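Local coordinates for protein Non-reducing end beta-L-arabinofuranosidase (Bacteroides thetaiotaomicron, PDB 5MQO) that probably hydrolyses glycosidic linkages of plant pectin as a family GH127 glycoside hydrolase of a gut bacterium, apparently acting as an aceric acidase, at residues Y486-L491 / L503-Y509; A43-T47 / A469-Y474; F287-Y291 / E316-N322. All coordinates share one frame; numbering follows the deposited sequence.

Contact 1 (Y486-L491 / L503-Y509); sequences YGANTL and LVQETDY
Tyr486 turns one edge of its ring toward the face of Tyr509 in a T-shaped stack, centroids 5.5 Å apart and planes at 76°. The same face of Tyr509 receives Tyr486 CB, 3.8 Å from the ring centroid, a CH-pi contact that starts the Tyr486 side chain over its partner before the ring leads away from the 503-509 segment. The far end of that ring is held from outside: Tyr486 OH is hydrogen-bonded to Arg534 O of strand 529-535. Along the other edge of the Tyr486 ring comes Gln505, whose NE2 lies in the ring plane 3.5 Å from Tyr486 CD1, the two side chains crossing at about a right angle. Gln505 reaches this spot with an extended chain, CG anti to the backbone N (chi1 177°), and its CG passes 3.4 Å from Gly487 O.

The residues next in line pair as an antiparallel beta hairpin, strands 489-494 and 500-506, within the GH127 middle domain. Asn489 with Gln505 and Leu491 with Leu503 are hydrogen-bonded pairs, Thr490 with Val504 the non-hydrogen-bonded pair between them; Gln505 N reaches Asn489 O at 2.8 Å. On the face shared by Asn489 and Gln505 the two amides are turned 60° against each other, and Asn489 ND2 gives a weak hydrogen bond to Gln505 OE1 (3.3 Å). The other end of the amide, Asn489 OD1, is hydrogen-bonded to Tyr474 OH. On that face too, Leu503 CD1 packs on Leu491 CB at 3.9 Å. Beyond the paired residues, the methyl CG2 of Thr507 rests 3.7 Å from Gly487 C, while its OG1 accepts from Tyr509 N in an ST turn and is also hydrogen-bonded to Asn514 O.

Contact 2 (A43-T47 / A469-Y474); sequences AVHWT and AQNYAY
The Trp46 indole takes the backbone and CB of Gln470 on one face and has Ala469 CB at its edge, in the ring plane. Gln470 CB stands 3.9 Å from the centroid of the five-membered ring, a CH-pi contact, and Gln470 CA sits lower, 3.1 Å above the indole plane near its rim. The indole also stacks with Trp51 of helix 50-69. Tyr474 meets the opposing segment at a ring edge: Val44 CG2 lies close to its plane, 3.7 Å from Tyr474 CD2.

Gln470 places CG between its backbone N and carbonyl carbon (chi1 62°) and bends again at chi2 (-81°). The folded chain brings its amide to the pyrrole end of the indole almost perpendicular to it, the planes 86° apart, with Gln470 OE1 3.2 Å from Trp46 NE1. The other end of that amide, NE2, is fixed by a hydrogen bond to Cys467 O. Val44 and Gln470 run alongside one another, pointing opposite ways, and Val44 CB approaches Gln470 O at 3.6 Å. Ala473 CB fills in between the two strand residues, 4.2 Å from Val44 CG1 and 4.2 Å from Trp46 CH2. With a serine at Trp46, the turn at Gln470 would probably lose the flat surface under its CB and a gap would be likely to open beside Ala469 and Ala473.

The 469-472 segment is a short 3-10 turn closed by Tyr472 N to Ala469 O (2.8 Å). It follows helix 458-466 of the helical part, which belongs to the six-hairpin clan. Here that catalytic part, probably an (alpha/alpha)6 barrel as in other GH127 enzymes, meets strand 44-46, an outermost strand of the antiparallel sheet, paired with strand 489-494.

Contact 3 (F287-Y291 / E316-N322); sequences FRDQY and EQQLMKN
Tyr291 and Asn322 bring their CA atoms to 5.2 Å where the chain leaves the 3-10 turn 287-289 and passes the first turns of helix 317-333. Asn322 ND2 donates to two backbone carbonyls, Arg288 O in the turn (2.9 Å) and Gln290 O just beyond it (2.8 Å), approaching each from above its carbonyl plane. One face of the Tyr291 ring lies against the same nitrogen, with Asn322 ND2 3.4 Å above the ring plane and toward its rim. Gln318 fixes both neighbours: bent at chi2 (54°), it turns its amide nearly upright to the tyrosine ring, 85° between planes, and NE2 donates to Tyr291 OH (3.1 Å) and to Asn322 OD1 (2.8 Å). Two carbonyl acceptors at Asn322 ND2 are consistent with the amide being turned this way round.

Just before the helix, Arg288 grips Glu316 side-on in a two-bond salt bridge. Arg288 NE meets Glu316 OE2 at 2.9 Å, somewhat out of the carboxylate plane, and Arg288 NH2 uses the syn lone pair of Glu316 OE1, also at 2.9 Å; the two flat groups are 30° apart. Leu319 CD2 covers one guanidinium face and also touches the edge of the Phe287 ring.

Arg288 has a second salt bridge, from NH1 to Asp269 on helix 258-270. Phe287 is wedged between two helices, against Leu303 and Val307 of helix 297-314 and Leu323 and Ile326 of helix 317-333, tying the loop that precedes helix 297-314 to both.

Overall arrangement
Contacts 1 and 2 adjoin, their centres 9 Å apart, and share one antiparallel sheet in which strand 44-46 lies beside strand 489-494. The hydroxyl of Tyr474 links them: Tyr474 OH is hydrogen-bonded to Asn489 OD1 at 2.7 Å and more weakly to Gln505 OE1, equally near at 2.7 Å, with one proton for the two oxygens. A residue following helix 458-466 thus reaches the polar pair of the hairpin. Contact 3 belongs to the helical part alone. It is nested in the loop that contact 2 closes, with centres 32 Å apart and nearest atoms about 17 Å apart; from contact 1 its centre is 38 Å away. Contacts 1 and 2 therefore mark the sheet-helix junction, contact 3 the packing within the helices.

Contact 1 (Y486-L491 / L503-Y509)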
loop_
_atom_site.group_PDB
_atom_site.type_symbol
_atom_site.label_atom_id
_atom_site.label_comp_id
_atom_site.label_asym_id
_atom_site.label_seq_id
_atom_site.Cartn_x
_atom_site.Cartn_y
_atom_site.Cartn_z
ATOM N N TYR A 486 -12.050 -5.753 -4.238
ATOM C CA TYR A 486 -12.613 -6.916 -4.902
ATOM C C TYR A 486 -11.566 -8.004 -5.127
ATOM O O TYR A 486 -10.398 -7.729 -5.415
ATOM C CB TYR A 486 -13.319 -6.521 -6.229
ATOM C CG TYR A 486 -14.414 -5.476 -6.029
ATOM C CD1 TYR A 486 -15.515 -5.749 -5.212
ATOM C CD2 TYR A 486 -14.345 -4.221 -6.624
ATOM C CE1 TYR A 486 -16.503 -4.807 -4.977
ATOM C CE2 TYR A 486 -15.342 -3.265 -6.391
ATOM C CZ TYR A 486 -16.413 -3.566 -5.557
ATOM O OH TYR A 486 -17.418 -2.673 -5.288
ATOM N N GLY A 487 -12.016 -9.248 -5.010
ATOM C CA GLY A 487 -11.171 -10.443 -5.121
ATOM C C GLY A 487 -11.929 -11.622 -4.517
ATOM O O GLY A 487 -12.712 -11.455 -3.567
ATOM N N ALA A 488 -11.709 -12.811 -5.071
ATOM C CA ALA A 488 -12.445 -13.980 -4.644
ATOM C C ALA A 488 -12.101 -14.263 -3.197
ATOM O O ALA A 488 -10.920 -14.339 -2.864
ATOM C CB ALA A 488 -12.084 -15.164 -5.505
ATOM N N ASN A 489 -13.130 -14.400 -2.351
ATOM C CA ASN A 489 -12.949 -14.572 -0.923
ATOM C C ASN A 489 -14.192 -15.102 -0.187
ATOM O O ASN A 489 -15.306 -15.001 -0.682
ATOM C CB ASN A 489 -12.537 -13.225 -0.291
ATOM C CG ASN A 489 -13.678 -12.201 -0.265
ATOM O OD1 ASN A 489 -14.709 -12.389 0.401
ATOM N ND2 ASN A 489 -13.486 -11.107 -0.960
ATOM N N THR A 490 -13.972 -15.637 1.017
ATOM C CA THR A 490 -15.021 -15.745 2.031
ATOM C C THR A 490 -14.884 -14.640 3.090
ATOM O O THR A 490 -13.782 -14.240 3.440
ATOM C CB THR A 490 -14.982 -17.091 2.770
ATOM O OG1 THR A 490 -13.716 -17.239 3.412
ATOM C CG2 THR A 490 -15.219 -18.244 1.823
ATOM N N LEU A 491 -16.021 -14.162 3.590
ATOM C CA LEU A 491 -16.089 -13.349 4.794
ATOM C C LEU A 491 -17.085 -13.949 5.773
ATOM O O LEU A 491 -18.249 -14.123 5.409
ATOM C CB LEU A 491 -16.548 -11.941 4.453
ATOM C CG LEU A 491 -17.043 -11.047 5.599
ATOM C CD1 LEU A 491 -15.963 -10.848 6.654
ATOM C CD2 LEU A 491 -17.477 -9.718 5.023
ATOM N N LEU A 503 -20.450 -14.504 3.961
ATOM C CA LEU A 503 -20.719 -14.356 2.544
ATOM C C LEU A 503 -19.567 -14.864 1.678
ATOM O O LEU A 503 -18.466 -15.113 2.148
ATOM C CB LEU A 503 -21.158 -12.923 2.212
ATOM C CG LEU A 503 -20.230 -11.747 2.546
ATOM C CD1 LEU A 503 -19.117 -11.567 1.518
ATOM C CD2 LEU A 503 -21.034 -10.463 2.659
ATOM N N VAL A 504 -19.876 -15.076 0.415
ATOM C CA VAL A 504 -18.930 -15.604 -0.549
ATOM C C VAL A 504 -18.865 -14.648 -1.738
ATOM O O VAL A 504 -19.896 -14.300 -2.331
ATOM C CB VAL A 504 -19.323 -17.013 -1.030
ATOM C CG1 VAL A 504 -18.192 -17.633 -1.831
ATOM C CG2 VAL A 504 -19.634 -17.887 0.166
ATOM N N GLN A 505 -17.642 -14.240 -2.075
ATOM C CA GLN A 505 -17.385 -13.306 -3.154
ATOM C C GLN A 505 -16.748 -14.089 -4.277
ATOM O O GLN A 505 -15.730 -14.741 -4.057
ATOM C CB GLN A 505 -16.442 -12.197 -2.674
ATOM C CG GLN A 505 -16.058 -11.194 -3.777
ATOM C CD GLN A 505 -15.731 -9.798 -3.261
ATOM O OE1 GLN A 505 -16.038 -9.445 -2.130
ATOM N NE2 GLN A 505 -15.138 -9.009 -4.090
ATOM N N GLU A 506 -17.343 -14.036 -5.465
ATOM C CA GLU A 506 -16.786 -14.717 -6.626
ATOM C C GLU A 506 -16.527 -13.679 -7.690
ATOM O O GLU A 506 -17.404 -12.870 -7.973
ATOM C CB GLU A 506 -17.748 -15.774 -7.135
ATOM C CG GLU A 506 -18.385 -16.613 -6.023
ATOM C CD GLU A 506 -19.146 -17.812 -6.567
ATOM O OE1 GLU A 506 -20.336 -17.667 -6.946
ATOM O OE2 GLU A 506 -18.529 -18.895 -6.629
ATOM N N THR A 507 -15.311 -13.684 -8.242
ATOM C CA THR A 507 -14.906 -12.754 -9.316
ATOM C C THR A 507 -13.507 -13.073 -9.833
ATOM O O THR A 507 -12.705 -13.624 -9.076
ATOM C CB THR A 507 -14.898 -11.301 -8.836
ATOM O OG1 THR A 507 -14.461 -10.474 -9.911
ATOM C CG2 THR A 507 -13.979 -11.108 -7.582
ATOM N N ASP A 508 -13.202 -12.722 -11.088
ATOM C CA ASP A 508 -11.839 -12.949 -11.614
ATOM C C ASP A 508 -11.026 -11.648 -11.594
ATOM O O ASP A 508 -9.953 -11.569 -12.181
ATOM C CB ASP A 508 -11.843 -13.617 -13.012
ATOM C CG ASP A 508 -10.449 -14.243 -13.410
ATOM O OD1 ASP A 508 -9.693 -14.721 -12.525
ATOM O OD2 ASP A 508 -10.103 -14.262 -14.629
ATOM N N TYR A 509 -11.555 -10.642 -10.891
ATOM C CA TYR A 509 -10.881 -9.356 -10.600
ATOM C C TYR A 509 -9.460 -9.631 -10.098
ATOM O O TYR A 509 -9.247 -10.630 -9.403
ATOM C CB TYR A 509 -11.677 -8.597 -9.517
ATOM C CG TYR A 509 -11.462 -7.093 -9.415
ATOM C CD1 TYR A 509 -12.243 -6.192 -10.146
ATOM C CD2 TYR A 509 -10.518 -6.569 -8.561
ATOM C CE1 TYR A 509 -12.058 -4.818 -10.030
ATOM C CE2 TYR A 509 -10.335 -5.201 -8.452
ATOM C CZ TYR A 509 -11.096 -4.326 -9.182
ATOM O OH TYR A 509 -10.868 -2.970 -9.040
#

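Contact 2 (A43-T47 / A469-Y474)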
loop_
_atom_site.group_PDB
_atom_site.type_symbol
_atom_site.label_atom_id
_atom_site.label_comp_id
_atom_site.label_asym_id
_atom_site.label_seq_id
_atom_site.Cartn_x
_atom_site.Cartn_y
_atom_site.Cartn_z
ATOM N N ALA A 43 -11.407 -13.098 9.747
ATOM C CA ALA A 43 -12.708 -13.138 9.060
ATOM C C ALA A 43 -12.692 -13.318 7.547
ATOM O O ALA A 43 -13.648 -13.851 7.005
ATOM C CB ALA A 43 -13.489 -11.880 9.388
ATOM N N VAL A 44 -11.646 -12.858 6.863
ATOM C CA VAL A 44 -11.615 -12.882 5.402
ATOM C C VAL A 44 -10.501 -13.827 4.963
ATOM O O VAL A 44 -9.375 -13.682 5.422
ATOM C CB VAL A 44 -11.409 -11.457 4.820
ATOM C CG1 VAL A 44 -11.403 -11.464 3.295
ATOM C CG2 VAL A 44 -12.500 -10.506 5.314
ATOM N N HIS A 45 -10.823 -14.828 4.130
ATOM C CA HIS A 45 -9.811 -15.642 3.417
ATOM C C HIS A 45 -9.946 -15.410 1.906
ATOM O O HIS A 45 -11.038 -15.541 1.369
ATOM C CB HIS A 45 -9.983 -17.167 3.594
ATOM C CG HIS A 45 -10.247 -17.638 4.991
ATOM N ND1 HIS A 45 -9.890 -16.932 6.120
ATOM C CD2 HIS A 45 -10.778 -18.801 5.432
ATOM C CE1 HIS A 45 -10.233 -17.620 7.196
ATOM N NE2 HIS A 45 -10.764 -18.761 6.803
ATOM N N TRP A 46 -8.837 -15.117 1.227
ATOM C CA TRP A 46 -8.781 -15.243 -0.231
ATOM C C TRP A 46 -9.024 -16.715 -0.591
ATOM O O TRP A 46 -8.543 -17.614 0.114
ATOM C CB TRP A 46 -7.410 -14.846 -0.829
ATOM C CG TRP A 46 -6.959 -13.471 -0.571
ATOM C CD1 TRP A 46 -5.779 -13.089 0.022
ATOM C CD2 TRP A 46 -7.667 -12.262 -0.874
ATOM N NE1 TRP A 46 -5.711 -11.715 0.093
ATOM C CE2 TRP A 46 -6.851 -11.182 -0.450
ATOM C CE3 TRP A 46 -8.903 -11.986 -1.465
ATOM C CZ2 TRP A 46 -7.230 -9.859 -0.599
ATOM C CZ3 TRP A 46 -9.291 -10.661 -1.609
ATOM C CH2 TRP A 46 -8.447 -9.609 -1.181
ATOM N N THR A 47 -9.727 -16.920 -1.712
ATOM C CA THR A 47 -10.022 -18.221 -2.283
ATOM C C THR A 47 -9.369 -18.351 -3.671
ATOM O O THR A 47 -8.180 -18.613 -3.740
ATOM C CB THR A 47 -11.550 -18.459 -2.333
ATOM O OG1 THR A 47 -12.180 -17.404 -3.053
ATOM C CG2 THR A 47 -12.136 -18.467 -0.942
ATOM N N ALA A 469 -3.060 -8.532 2.940
ATOM C CA ALA A 469 -3.961 -7.926 1.938
ATOM C C ALA A 469 -5.434 -8.176 2.235
ATOM O O ALA A 469 -6.229 -7.260 2.186
ATOM C CB ALA A 469 -3.627 -8.448 0.564
ATOM N N GLN A 470 -5.790 -9.418 2.561
ATOM C CA GLN A 470 -7.195 -9.787 2.917
ATOM C C GLN A 470 -7.861 -8.910 3.963
ATOM O O GLN A 470 -9.090 -8.785 3.942
ATOM C CB GLN A 470 -7.347 -11.253 3.348
ATOM C CG GLN A 470 -6.569 -11.658 4.602
ATOM C CD GLN A 470 -5.119 -11.943 4.316
ATOM O OE1 GLN A 470 -4.702 -11.977 3.147
ATOM N NE2 GLN A 470 -4.331 -12.132 5.365
ATOM N N ASN A 471 -7.057 -8.315 4.855
ATOM C CA ASN A 471 -7.549 -7.417 5.895
ATOM C C ASN A 471 -7.941 -6.054 5.384
ATOM O O ASN A 471 -8.371 -5.233 6.186
ATOM C CB ASN A 471 -6.508 -7.232 6.983
ATOM C CG ASN A 471 -6.357 -8.450 7.834
ATOM O OD1 ASN A 471 -7.123 -8.649 8.789
ATOM N ND2 ASN A 471 -5.380 -9.273 7.513
ATOM N N TYR A 472 -7.795 -5.819 4.072
ATOM C CA TYR A 472 -8.244 -4.597 3.393
ATOM C C TYR A 472 -9.502 -4.772 2.469
ATOM O O TYR A 472 -9.957 -3.815 1.824
ATOM C CB TYR A 472 -7.037 -4.026 2.600
ATOM C CG TYR A 472 -5.886 -3.638 3.524
ATOM C CD1 TYR A 472 -5.864 -2.387 4.119
ATOM C CD2 TYR A 472 -4.881 -4.551 3.865
ATOM C CE1 TYR A 472 -4.878 -2.044 5.020
ATOM C CE2 TYR A 472 -3.876 -4.214 4.771
ATOM C CZ TYR A 472 -3.871 -2.951 5.345
ATOM O OH TYR A 472 -2.879 -2.554 6.214
ATOM N N ALA A 473 -10.091 -5.969 2.431
ATOM C CA ALA A 473 -11.150 -6.248 1.454
ATOM C C ALA A 473 -12.449 -5.587 1.837
ATOM O O ALA A 473 -13.118 -5.077 0.966
ATOM C CB ALA A 473 -11.351 -7.735 1.280
ATOM N N TYR A 474 -12.779 -5.563 3.133
ATOM C CA TYR A 474 -14.046 -4.992 3.610
ATOM C C TYR A 474 -13.834 -4.054 4.803
ATOM O O TYR A 474 -12.818 -4.126 5.495
ATOM C CB TYR A 474 -15.019 -6.099 4.073
ATOM C CG TYR A 474 -15.367 -7.208 3.085
ATOM C CD1 TYR A 474 -16.438 -7.077 2.179
ATOM C CD2 TYR A 474 -14.673 -8.424 3.093
ATOM C CE1 TYR A 474 -16.766 -8.103 1.279
ATOM C CE2 TYR A 474 -15.000 -9.444 2.205
ATOM C CZ TYR A 474 -16.043 -9.278 1.302
ATOM O OH TYR A 474 -16.346 -10.283 0.430
#

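Contact 3 (F287-Y291 / E316-N322)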
loop_
_atom_site.group_PDB
_atom_site.type_symbol
_atom_site.label_atom_id
_atom_site.label_comp_id
_atom_site.label_asym_id
_atom_site.label_seq_id
_atom_site.Cartn_x
_atom_site.Cartn_y
_atom_site.Cartn_z
ATOM N N PHE A 287 3.789 20.362 13.386
ATOM C CA PHE A 287 2.897 19.636 12.499
ATOM C C PHE A 287 1.704 20.463 12.069
ATOM O O PHE A 287 1.275 20.367 10.926
ATOM C CB PHE A 287 2.428 18.297 13.052
ATOM C CG PHE A 287 1.542 17.579 12.095
ATOM C CD1 PHE A 287 2.074 17.021 10.938
ATOM C CD2 PHE A 287 0.157 17.559 12.274
ATOM C CE1 PHE A 287 1.239 16.386 10.004
ATOM C CE2 PHE A 287 -0.683 16.962 11.338
ATOM C CZ PHE A 287 -0.152 16.370 10.212
ATOM N N ARG A 288 1.190 21.307 12.950
ATOM C CA ARG A 288 -0.057 22.023 12.646
ATOM C C ARG A 288 0.124 23.129 11.621
ATOM O O ARG A 288 -0.857 23.600 11.066
ATOM C CB ARG A 288 -0.712 22.518 13.930
ATOM C CG ARG A 288 -1.099 21.355 14.828
ATOM C CD ARG A 288 -1.834 21.773 16.100
ATOM N NE ARG A 288 -2.403 20.616 16.788
ATOM C CZ ARG A 288 -1.697 19.696 17.459
ATOM N NH1 ARG A 288 -0.354 19.755 17.576
ATOM N NH2 ARG A 288 -2.341 18.682 18.029
ATOM N N ASP A 289 1.375 23.505 11.350
ATOM C CA ASP A 289 1.724 24.463 10.281
ATOM C C ASP A 289 1.949 23.804 8.930
ATOM O O ASP A 289 2.057 24.501 7.949
ATOM C CB ASP A 289 2.979 25.281 10.652
ATOM C CG ASP A 289 2.807 26.073 11.947
ATOM O OD1 ASP A 289 1.838 26.858 12.049
ATOM O OD2 ASP A 289 3.642 25.909 12.866
ATOM N N GLN A 290 2.026 22.478 8.876
ATOM C CA GLN A 290 2.303 21.739 7.644
ATOM C C GLN A 290 1.042 21.491 6.879
ATOM O O GLN A 290 0.152 20.809 7.388
ATOM C CB GLN A 290 2.927 20.383 7.951
ATOM C CG GLN A 290 4.338 20.469 8.517
ATOM C CD GLN A 290 4.906 19.103 8.883
ATOM O OE1 GLN A 290 4.728 18.106 8.166
ATOM N NE2 GLN A 290 5.625 19.065 9.992
ATOM N N TYR A 291 0.953 22.024 5.661
ATOM C CA TYR A 291 -0.203 21.785 4.778
ATOM C C TYR A 291 0.217 21.161 3.426
ATOM O O TYR A 291 -0.567 21.153 2.460
ATOM C CB TYR A 291 -0.977 23.097 4.545
ATOM C CG TYR A 291 -1.608 23.667 5.773
ATOM C CD1 TYR A 291 -2.910 23.274 6.164
ATOM C CD2 TYR A 291 -0.927 24.602 6.573
ATOM C CE1 TYR A 291 -3.526 23.804 7.300
ATOM C CE2 TYR A 291 -1.525 25.132 7.739
ATOM C CZ TYR A 291 -2.828 24.732 8.096
ATOM O OH TYR A 291 -3.452 25.241 9.216
ATOM N N GLU A 316 -9.704 16.156 16.942
ATOM C CA GLU A 316 -9.164 17.520 16.822
ATOM C C GLU A 316 -9.223 17.950 15.374
ATOM O O GLU A 316 -8.441 17.510 14.565
ATOM C CB GLU A 316 -7.719 17.593 17.335
ATOM C CG GLU A 316 -7.184 19.029 17.546
ATOM C CD GLU A 316 -5.668 19.077 17.728
ATOM O OE1 GLU A 316 -5.092 17.961 17.832
ATOM O OE2 GLU A 316 -5.064 20.190 17.760
ATOM N N GLN A 317 -10.170 18.804 15.042
ATOM C CA GLN A 317 -10.389 19.157 13.647
ATOM C C GLN A 317 -9.144 19.657 12.915
ATOM O O GLN A 317 -8.966 19.341 11.744
ATOM C CB GLN A 317 -11.563 20.138 13.517
ATOM C CG GLN A 317 -12.909 19.439 13.742
ATOM C CD GLN A 317 -14.113 20.378 13.645
ATOM O OE1 GLN A 317 -14.311 21.256 14.508
ATOM N NE2 GLN A 317 -14.939 20.187 12.599
ATOM N N GLN A 318 -8.283 20.400 13.613
ATOM C CA GLN A 318 -7.115 21.037 12.984
ATOM C C GLN A 318 -6.257 19.989 12.303
ATOM O O GLN A 318 -5.893 20.157 11.167
ATOM C CB GLN A 318 -6.317 21.864 14.001
ATOM C CG GLN A 318 -4.985 22.433 13.511
ATOM C CD GLN A 318 -5.063 23.261 12.233
ATOM O OE1 GLN A 318 -5.973 24.069 12.045
ATOM N NE2 GLN A 318 -4.088 23.075 11.358
ATOM N N LEU A 319 -6.018 18.876 12.975
ATOM C CA LEU A 319 -5.319 17.735 12.367
ATOM C C LEU A 319 -5.878 17.303 10.982
ATOM O O LEU A 319 -5.117 17.085 10.048
ATOM C CB LEU A 319 -5.333 16.543 13.313
ATOM C CG LEU A 319 -4.736 16.815 14.686
ATOM C CD1 LEU A 319 -4.934 15.609 15.565
ATOM C CD2 LEU A 319 -3.263 17.171 14.587
ATOM N N MET A 320 -7.199 17.200 10.857
ATOM C CA MET A 320 -7.850 16.879 9.577
ATOM C C MET A 320 -7.742 18.038 8.582
ATOM O O MET A 320 -7.778 17.817 7.385
ATOM C CB MET A 320 -9.318 16.498 9.811
ATOM C CG MET A 320 -10.015 15.747 8.671
ATOM S SD MET A 320 -9.433 14.113 8.150
ATOM C CE MET A 320 -8.577 13.541 9.624
ATOM N N LYS A 321 -7.613 19.271 9.062
ATOM C CA LYS A 321 -7.278 20.393 8.160
ATOM C C LYS A 321 -5.883 20.206 7.528
ATOM O O LYS A 321 -5.702 20.461 6.350
ATOM C CB LYS A 321 -7.401 21.761 8.867
ATOM C CG LYS A 321 -8.438 22.700 8.244
ATOM C CD LYS A 321 -9.225 23.575 9.238
ATOM C CE LYS A 321 -10.520 24.070 8.574
ATOM N NZ LYS A 321 -11.067 25.317 9.181
ATOM N N ASN A 322 -4.927 19.738 8.325
ATOM C CA ASN A 322 -3.602 19.418 7.841
ATOM C C ASN A 322 -3.643 18.185 6.983
ATOM O O ASN A 322 -3.118 18.194 5.882
ATOM C CB ASN A 322 -2.616 19.228 8.991
ATOM C CG ASN A 322 -2.454 20.490 9.824
ATOM O OD1 ASN A 322 -2.930 20.554 10.947
ATOM N ND2 ASN A 322 -1.794 21.507 9.266
#